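Local coordinates for botulinum neurotoxin type G (Clostridium botulinum, PDB 3MPP), which adheres to the surface of nerve cells through its receptor-binding domain and delivers its protease light chain into the cytosol, at residues G27-F32 with N43-S48; S48-H53 with I182-I187. The protein carries 4 engineered substitutions. All coordinates share one frame; numbering follows the deposited sequence.

How the interactions relate
Interactions 1 and 2 lie side by side in the N-terminal subdomain of the receptor-binding domain, their centres about 9 Å apart, and S48 belongs to both. In interaction 1 the 43-48 loop is pinned against 27-32; the chain then leaves S48 to become the strand that interaction 2 pairs with 182-187. A probable hydrogen bond from G27 N to N49 O (2.8 Å) joins the two directly, and V30 CG2 packs on N49 N. L186 CD2 also reaches back to N44 CA, at 3.8 Å, so the loop touches the later strand too. Both contacts lie away from the probable ganglioside-binding motif that includes W402, which belongs to the C-terminal subdomain.

Interaction 1: G27-F32 with N43-S48; sequences GSDVIF and NNSENS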
ATOM      1  N   GLY A  27     -12.564  11.931 -19.289  1.00 43.30           N
ATOM      2  CA  GLY A  27     -11.807  13.043 -19.826  1.00 37.48           C
ATOM      3  C   GLY A  27     -10.494  12.574 -20.405  1.00 39.04           C
ATOM      4  O   GLY A  27     -10.098  11.429 -20.210  1.00 46.81           O
ATOM      5  N   SER A  28      -9.802  13.473 -21.092  1.00 41.76           N
ATOM      6  CA  SER A  28      -8.545  13.134 -21.750  1.00 44.98           C
ATOM      7  C   SER A  28      -7.330  13.164 -20.815  1.00 46.37           C
ATOM      8  O   SER A  28      -6.252  12.716 -21.201  1.00 40.22           O
ATOM      9  CB  SER A  28      -8.303  14.090 -22.916  1.00 48.13           C
ATOM     10  OG  SER A  28      -8.214  15.428 -22.459  1.00 46.07           O
ATOM     11  N   ASP A  29      -7.501  13.695 -19.601  1.00 32.77           N
ATOM     12  CA  ASP A  29      -6.382  13.839 -18.660  1.00 34.38           C
ATOM     13  C   ASP A  29      -6.472  12.843 -17.495  1.00 35.27           C
ATOM     14  O   ASP A  29      -6.020  13.130 -16.383  1.00 38.56           O
ATOM     15  CB  ASP A  29      -6.284  15.288 -18.143  1.00 32.66           C
ATOM     16  CG  ASP A  29      -4.988  15.563 -17.360  1.00 42.59           C
ATOM     17  OD1 ASP A  29      -3.912  15.056 -17.747  1.00 36.13           O
ATOM     18  OD2 ASP A  29      -5.057  16.302 -16.354  1.00 38.19           O
ATOM     19  N   VAL A  30      -7.048  11.672 -17.756  1.00 35.04           N
ATOM     20  CA  VAL A  30      -7.065  10.590 -16.772  1.00 35.04           C
ATOM     21  C   VAL A  30      -6.052   9.518 -17.174  1.00 37.31           C
ATOM     22  O   VAL A  30      -5.946   9.160 -18.341  1.00 40.17           O
ATOM     23  CB  VAL A  30      -8.460   9.938 -16.633  1.00 36.57           C
ATOM     24  CG1 VAL A  30      -8.414   8.784 -15.631  1.00 40.49           C
ATOM     25  CG2 VAL A  30      -9.508  10.972 -16.207  1.00 34.45           C
ATOM     26  N   ILE A  31      -5.290   9.024 -16.206  1.00 31.91           N
ATOM     27  CA  ILE A  31      -4.341   7.948 -16.467  1.00 35.98           C
ATOM     28  C   ILE A  31      -4.886   6.633 -15.917  1.00 31.89           C
ATOM     29  O   ILE A  31      -5.416   6.565 -14.809  1.00 36.47           O
ATOM     30  CB  ILE A  31      -2.947   8.241 -15.860  1.00 44.83           C
ATOM     31  CG1 ILE A  31      -2.263   9.390 -16.601  1.00 51.41           C
ATOM     32  CG2 ILE A  31      -2.049   7.009 -15.953  1.00 47.00           C
ATOM     33  CD1 ILE A  31      -2.846  10.740 -16.313  1.00 60.86           C
ATOM     34  N   PHE A  32      -4.757   5.582 -16.706  1.00 28.78           N
ATOM     35  CA  PHE A  32      -5.242   4.277 -16.307  1.00 35.49           C
ATOM     36  C   PHE A  32      -4.077   3.309 -16.324  1.00 39.81           C
ATOM     37  O   PHE A  32      -3.102   3.511 -17.041  1.00 49.37           O
ATOM     38  CB  PHE A  32      -6.296   3.759 -17.290  1.00 41.52           C
ATOM     39  CG  PHE A  32      -7.602   4.508 -17.251  1.00 38.01           C
ATOM     40  CD1 PHE A  32      -8.557   4.204 -16.300  1.00 38.30           C
ATOM     41  CD2 PHE A  32      -7.883   5.491 -18.193  1.00 34.96           C
ATOM     42  CE1 PHE A  32      -9.763   4.878 -16.265  1.00 37.20           C
ATOM     43  CE2 PHE A  32      -9.091   6.165 -18.176  1.00 41.63           C
ATOM     44  CZ  PHE A  32     -10.034   5.862 -17.210  1.00 45.49           C
ATOM     45  N   ASN A  43      -5.750  13.821 -12.018  1.00 27.97           N
ATOM     46  CA  ASN A  43      -4.847  14.966 -11.932  1.00 25.81           C
ATOM     47  C   ASN A  43      -5.667  16.223 -11.657  1.00 30.56           C
ATOM     48  O   ASN A  43      -6.900  16.175 -11.659  1.00 27.43           O
ATOM     49  CB  ASN A  43      -4.074  15.133 -13.250  1.00 23.26           C
ATOM     50  CG  ASN A  43      -3.224  13.908 -13.600  1.00 36.12           C
ATOM     51  OD1 ASN A  43      -3.308  13.359 -14.707  1.00 37.92           O
ATOM     52  ND2 ASN A  43      -2.410  13.476 -12.659  1.00 24.15           N
ATOM     53  N   ASN A  44      -4.993  17.349 -11.425  1.00 24.38           N
ATOM     54  CA  ASN A  44      -5.706  18.567 -11.072  1.00 23.62           C
ATOM     55  C   ASN A  44      -6.053  19.395 -12.302  1.00 28.16           C
ATOM     56  O   ASN A  44      -5.443  20.428 -12.557  1.00 27.53           O
ATOM     57  CB  ASN A  44      -4.924  19.420 -10.068  1.00 24.54           C
ATOM     58  CG  ASN A  44      -5.800  20.494  -9.429  1.00 31.10           C
ATOM     59  OD1 ASN A  44      -6.991  20.593  -9.737  1.00 33.44           O
ATOM     60  ND2 ASN A  44      -5.221  21.297  -8.546  1.00 25.84           N
ATOM     61  N   SER A  45      -7.034  18.920 -13.058  1.00 28.67           N
ATOM     62  CA  SER A  45      -7.475  19.591 -14.274  0.59 28.77           C
ATOM     63  C   SER A  45      -8.930  19.236 -14.561  1.00 27.07           C
ATOM     64  O   SER A  45      -9.387  18.137 -14.218  1.00 25.01           O
ATOM     65  CB  SER A  45      -6.589  19.177 -15.457  0.59 28.04           C
ATOM     66  OG  SER A  45      -7.270  19.304 -16.696  0.59 25.20           O
ATOM     67  N   GLU A  46      -9.645  20.146 -15.204  1.00 24.61           N
ATOM     68  CA  GLU A  46     -11.026  19.887 -15.582  1.00 30.47           C
ATOM     69  C   GLU A  46     -11.113  18.721 -16.554  1.00 36.53           C
ATOM     70  O   GLU A  46     -12.148  18.071 -16.655  1.00 30.54           O
ATOM     71  CB  GLU A  46     -11.641  21.131 -16.229  1.00 24.38           C
ATOM     72  CG  GLU A  46     -11.836  22.253 -15.251  1.00 31.25           C
ATOM     73  CD  GLU A  46     -12.567  23.433 -15.861  1.00 34.01           C
ATOM     74  OE1 GLU A  46     -12.799  23.436 -17.095  1.00 38.12           O
ATOM     75  OE2 GLU A  46     -12.898  24.353 -15.093  1.00 36.45           O
ATOM     76  N   ASN A  47     -10.030  18.455 -17.278  1.00 28.75           N
ATOM     77  CA  ASN A  47     -10.046  17.350 -18.239  1.00 29.51           C
ATOM     78  C   ASN A  47      -9.670  16.011 -17.644  1.00 31.30           C
ATOM     79  O   ASN A  47      -9.678  14.973 -18.326  1.00 31.27           O
ATOM     80  CB  ASN A  47      -9.206  17.689 -19.458  1.00 27.42           C
ATOM     81  CG  ASN A  47      -9.919  18.669 -20.372  1.00 40.32           C
ATOM     82  OD1 ASN A  47     -11.024  18.389 -20.848  1.00 44.38           O
ATOM     83  ND2 ASN A  47      -9.317  19.833 -20.591  1.00 31.59           N
ATOM     84  N   SER A  48      -9.358  16.034 -16.356  1.00 25.33           N
ATOM     85  CA  SER A  48      -9.048  14.810 -15.636  1.00 24.41           C
ATOM     86  C   SER A  48     -10.287  14.425 -14.845  1.00 31.02           C
ATOM     87  O   SER A  48     -10.409  14.741 -13.658  1.00 35.45           O
ATOM     88  CB  SER A  48      -7.871  15.018 -14.676  1.00 24.36           C
ATOM     89  OG  SER A  48      -7.436  13.757 -14.170  1.00 27.18           O
TER
HETATM   90  O   HOH W   1     -11.521  15.791 -21.768  1.00 51.23           O
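N43 begins the 43-48 side of the contact: its side chain crosses that of D29 at about a right angle, with N43 CB 3.5 Å from D29 OD2. Its backbone N donates to S48 OG at 2.7 Å, a bond that ties the two ends of the loop together. S45 opens a type I turn that runs to S48, and its CB lies 3.4 Å from D29 OD2. With CG anti to the backbone N (chi1 -170°), the D29 side chain heads for the loop, where OD2 comes near the CB atoms of N43, S45 and S48. N47 then supplies the backbone link: its carbonyl O accepts from D29 N at 2.8 Å, with the donor well above the carbonyl plane, and a CA-H of G27 approaches the same oxygen. Water 1 bridges the two segments again, accepting from S28 N and donating to N47 OD1. At S48 the OG donates to D29 O over 2.7 Å, again from above the carbonyl plane, and V30 CG2 packs beside the S48 backbone. V30 touches F40 and I31 touches K41, both of strand 39-43. The hydroxyl of buried S48 is thus used both ways, as acceptor from N43 and donor to D29, so a single side chain fastens both ends of the loop and the facing segment.

Interaction 2: S48-H53 with I182-I187; sequences SNITAH and IDFKLI
I50 and F184 form an antiparallel hydrogen-bonded pair: F184 N reaches I50 O at 2.7 Å, nearly straight at 172°, and I50 N returns a bond to F184 O. Two residues on, A52 and I182 repeat the exchange, A52 N giving to I182 O at 2.9 Å and I182 N to A52 O at 3.1 Å. Between these pairs sit T51 and D183, whose side chains lie side by side and point the same way; T51 OG1 donates to D183 OD1 at 2.9 Å, from above the carboxylate plane. F184 CG stands beside its own backbone N (chi1 -61°), and with chi2 at -103° the ring turns its edge to I50 O in plane, CD2 lying 3.5 Å away, while F184 CB packs on I50 CB. Past the paired residues, K185 CG rests against N49 CB and water 2 spans S48 O and L186 N. On the face carrying I50, A52, I182 and F184, L5 and L7 of strand 3-10 and F40 of strand 39-43 close over the apolar groups, and F201 meets the F184 ring edge-to-face. Strands 23-26 and 90-98 flank the pair in its sheet, and this packing of one antiparallel sheet on another is the jelly-roll, lectin-like sandwich of the clostridial neurotoxin N-terminal receptor-binding subdomain.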
ATOM      1  N   SER A  48      -9.358  16.034 -16.356  1.00 25.33           N
ATOM      2  CA  SER A  48      -9.048  14.810 -15.636  1.00 24.41           C
ATOM      3  C   SER A  48     -10.287  14.425 -14.845  1.00 31.02           C
ATOM      4  O   SER A  48     -10.409  14.741 -13.658  1.00 35.45           O
ATOM      5  CB  SER A  48      -7.871  15.018 -14.676  1.00 24.36           C
ATOM      6  OG  SER A  48      -7.436  13.757 -14.170  1.00 27.18           O
ATOM      7  N   ASN A  49     -11.229  13.774 -15.507  1.00 35.40           N
ATOM      8  CA  ASN A  49     -12.490  13.469 -14.853  1.00 36.31           C
ATOM      9  C   ASN A  49     -13.132  12.204 -15.401  1.00 38.73           C
ATOM     10  O   ASN A  49     -12.860  11.791 -16.528  1.00 32.52           O
ATOM     11  CB  ASN A  49     -13.455  14.638 -14.996  1.00 38.15           C
ATOM     12  CG  ASN A  49     -14.021  14.745 -16.401  1.00 48.70           C
ATOM     13  OD1 ASN A  49     -13.357  15.234 -17.314  1.00 47.80           O
ATOM     14  ND2 ASN A  49     -15.246  14.264 -16.583  1.00 48.97           N
ATOM     15  N   ILE A  50     -13.976  11.594 -14.579  1.00 42.04           N
ATOM     16  CA  ILE A  50     -14.800  10.466 -14.986  1.00 36.17           C
ATOM     17  C   ILE A  50     -16.183  10.732 -14.452  1.00 35.44           C
ATOM     18  O   ILE A  50     -16.341  11.117 -13.290  1.00 36.26           O
ATOM     19  CB  ILE A  50     -14.323   9.152 -14.356  1.00 34.26           C
ATOM     20  CG1 ILE A  50     -12.898   8.817 -14.807  1.00 28.77           C
ATOM     21  CG2 ILE A  50     -15.289   8.003 -14.690  1.00 40.05           C
ATOM     22  CD1 ILE A  50     -12.311   7.623 -14.086  1.00 34.94           C
ATOM     23  N   THR A  51     -17.186  10.548 -15.299  1.00 41.55           N
ATOM     24  CA  THR A  51     -18.565  10.604 -14.847  1.00 40.74           C
ATOM     25  C   THR A  51     -19.196   9.230 -15.043  1.00 46.32           C
ATOM     26  O   THR A  51     -19.127   8.650 -16.128  1.00 41.93           O
ATOM     27  CB  THR A  51     -19.380  11.678 -15.600  1.00 45.86           C
ATOM     28  OG1 THR A  51     -18.860  12.979 -15.299  1.00 41.62           O
ATOM     29  CG2 THR A  51     -20.837  11.631 -15.181  1.00 49.15           C
ATOM     30  N   ALA A  52     -19.768   8.690 -13.976  1.00 44.93           N
ATOM     31  CA  ALA A  52     -20.581   7.488 -14.098  1.00 49.35           C
ATOM     32  C   ALA A  52     -22.027   7.921 -14.285  1.00 47.13           C
ATOM     33  O   ALA A  52     -22.629   8.500 -13.381  1.00 53.08           O
ATOM     34  CB  ALA A  52     -20.438   6.613 -12.869  1.00 46.02           C
ATOM     35  N   HIS A  53     -22.564   7.683 -15.476  1.00 52.18           N
ATOM     36  CA  HIS A  53     -23.959   8.001 -15.765  1.00 60.76           C
ATOM     37  C   HIS A  53     -24.810   6.766 -15.508  1.00 63.11           C
ATOM     38  O   HIS A  53     -24.714   5.772 -16.231  1.00 57.63           O
ATOM     39  CB  HIS A  53     -24.139   8.467 -17.213  1.00 71.84           C
ATOM     40  CG  HIS A  53     -23.525   9.802 -17.510  1.00 85.20           C
ATOM     41  ND1 HIS A  53     -24.213  10.989 -17.366  1.00 90.80           N
ATOM     42  CD2 HIS A  53     -22.293  10.136 -17.966  1.00 89.77           C
ATOM     43  CE1 HIS A  53     -23.430  11.996 -17.709  1.00 88.45           C
ATOM     44  NE2 HIS A  53     -22.260  11.505 -18.079  1.00 91.35           N
ATOM     45  N   ILE A 182     -22.241  10.230 -10.887  1.00 47.47           N
ATOM     46  CA  ILE A 182     -21.155  10.284  -9.925  1.00 43.18           C
ATOM     47  C   ILE A 182     -19.941  10.854 -10.634  1.00 46.46           C
ATOM     48  O   ILE A 182     -19.471  10.289 -11.624  1.00 45.96           O
ATOM     49  CB  ILE A 182     -20.827   8.903  -9.341  1.00 49.47           C
ATOM     50  CG1 ILE A 182     -22.043   8.363  -8.578  1.00 55.87           C
ATOM     51  CG2 ILE A 182     -19.575   8.988  -8.439  1.00 34.73           C
ATOM     52  CD1 ILE A 182     -21.893   6.949  -8.075  1.00 56.23           C
ATOM     53  N   ASP A 183     -19.447  11.987 -10.142  1.00 46.76           N
ATOM     54  CA  ASP A 183     -18.289  12.634 -10.747  1.00 33.85           C
ATOM     55  C   ASP A 183     -17.018  12.337  -9.973  1.00 34.50           C
ATOM     56  O   ASP A 183     -16.925  12.621  -8.777  1.00 36.82           O
ATOM     57  CB  ASP A 183     -18.469  14.143 -10.810  1.00 29.25           C
ATOM     58  CG  ASP A 183     -19.420  14.577 -11.911  1.00 46.42           C
ATOM     59  OD1 ASP A 183     -19.913  13.708 -12.664  1.00 43.34           O
ATOM     60  OD2 ASP A 183     -19.670  15.796 -12.015  1.00 45.64           O
ATOM     61  N   PHE A 184     -16.035  11.791 -10.681  1.00 31.09           N
ATOM     62  CA  PHE A 184     -14.698  11.593 -10.134  1.00 29.92           C
ATOM     63  C   PHE A 184     -13.830  12.701 -10.689  1.00 30.44           C
ATOM     64  O   PHE A 184     -13.580  12.762 -11.906  1.00 31.27           O
ATOM     65  CB  PHE A 184     -14.163  10.226 -10.537  1.00 28.83           C
ATOM     66  CG  PHE A 184     -14.995   9.086 -10.028  1.00 33.71           C
ATOM     67  CD1 PHE A 184     -14.576   8.337  -8.942  1.00 33.13           C
ATOM     68  CD2 PHE A 184     -16.203   8.772 -10.629  1.00 38.46           C
ATOM     69  CE1 PHE A 184     -15.342   7.283  -8.468  1.00 39.46           C
ATOM     70  CE2 PHE A 184     -16.982   7.715 -10.160  1.00 46.32           C
ATOM     71  CZ  PHE A 184     -16.549   6.975  -9.076  1.00 39.02           C
ATOM     72  N   LYS A 185     -13.398  13.597  -9.806  1.00 29.05           N
ATOM     73  CA  LYS A 185     -12.752  14.831 -10.234  1.00 32.54           C
ATOM     74  C   LYS A 185     -12.301  15.636  -9.023  1.00 30.45           C
ATOM     75  O   LYS A 185     -12.997  15.675  -8.021  1.00 30.01           O
ATOM     76  CB  LYS A 185     -13.766  15.655 -11.042  1.00 35.15           C
ATOM     77  CG  LYS A 185     -13.245  16.933 -11.630  1.00 42.99           C
ATOM     78  CD  LYS A 185     -14.388  17.703 -12.291  1.00 54.47           C
ATOM     79  CE  LYS A 185     -13.872  18.867 -13.125  1.00 61.16           C
ATOM     80  NZ  LYS A 185     -14.934  19.407 -14.021  1.00 65.40           N
ATOM     81  N   LEU A 186     -11.137  16.272  -9.117  1.00 30.56           N
ATOM     82  CA  LEU A 186     -10.674  17.170  -8.061  1.00 27.02           C
ATOM     83  C   LEU A 186     -11.413  18.499  -8.141  1.00 25.69           C
ATOM     84  O   LEU A 186     -11.338  19.181  -9.156  1.00 34.16           O
ATOM     85  CB  LEU A 186      -9.167  17.426  -8.178  1.00 22.84           C
ATOM     86  CG  LEU A 186      -8.206  16.394  -7.555  1.00 32.22           C
ATOM     87  CD1 LEU A 186      -8.524  14.960  -7.976  1.00 29.46           C
ATOM     88  CD2 LEU A 186      -6.752  16.750  -7.905  1.00 25.31           C
ATOM     89  N   ILE A 187     -12.119  18.865  -7.071  1.00 28.17           N
ATOM     90  CA  ILE A 187     -12.802  20.161  -7.011  1.00 24.98           C
ATOM     91  C   ILE A 187     -12.227  21.030  -5.904  1.00 29.34           C
ATOM     92  O   ILE A 187     -12.172  20.599  -4.746  1.00 27.38           O
ATOM     93  CB  ILE A 187     -14.321  20.003  -6.731  1.00 30.30           C
ATOM     94  CG1 ILE A 187     -14.948  18.925  -7.628  1.00 29.88           C
ATOM     95  CG2 ILE A 187     -15.040  21.354  -6.878  1.00 33.39           C
ATOM     96  CD1 ILE A 187     -14.792  19.184  -9.106  1.00 33.43           C
TER
HETATM   97  O   HOH W   2      -9.644  16.251 -11.641  1.00 27.58           O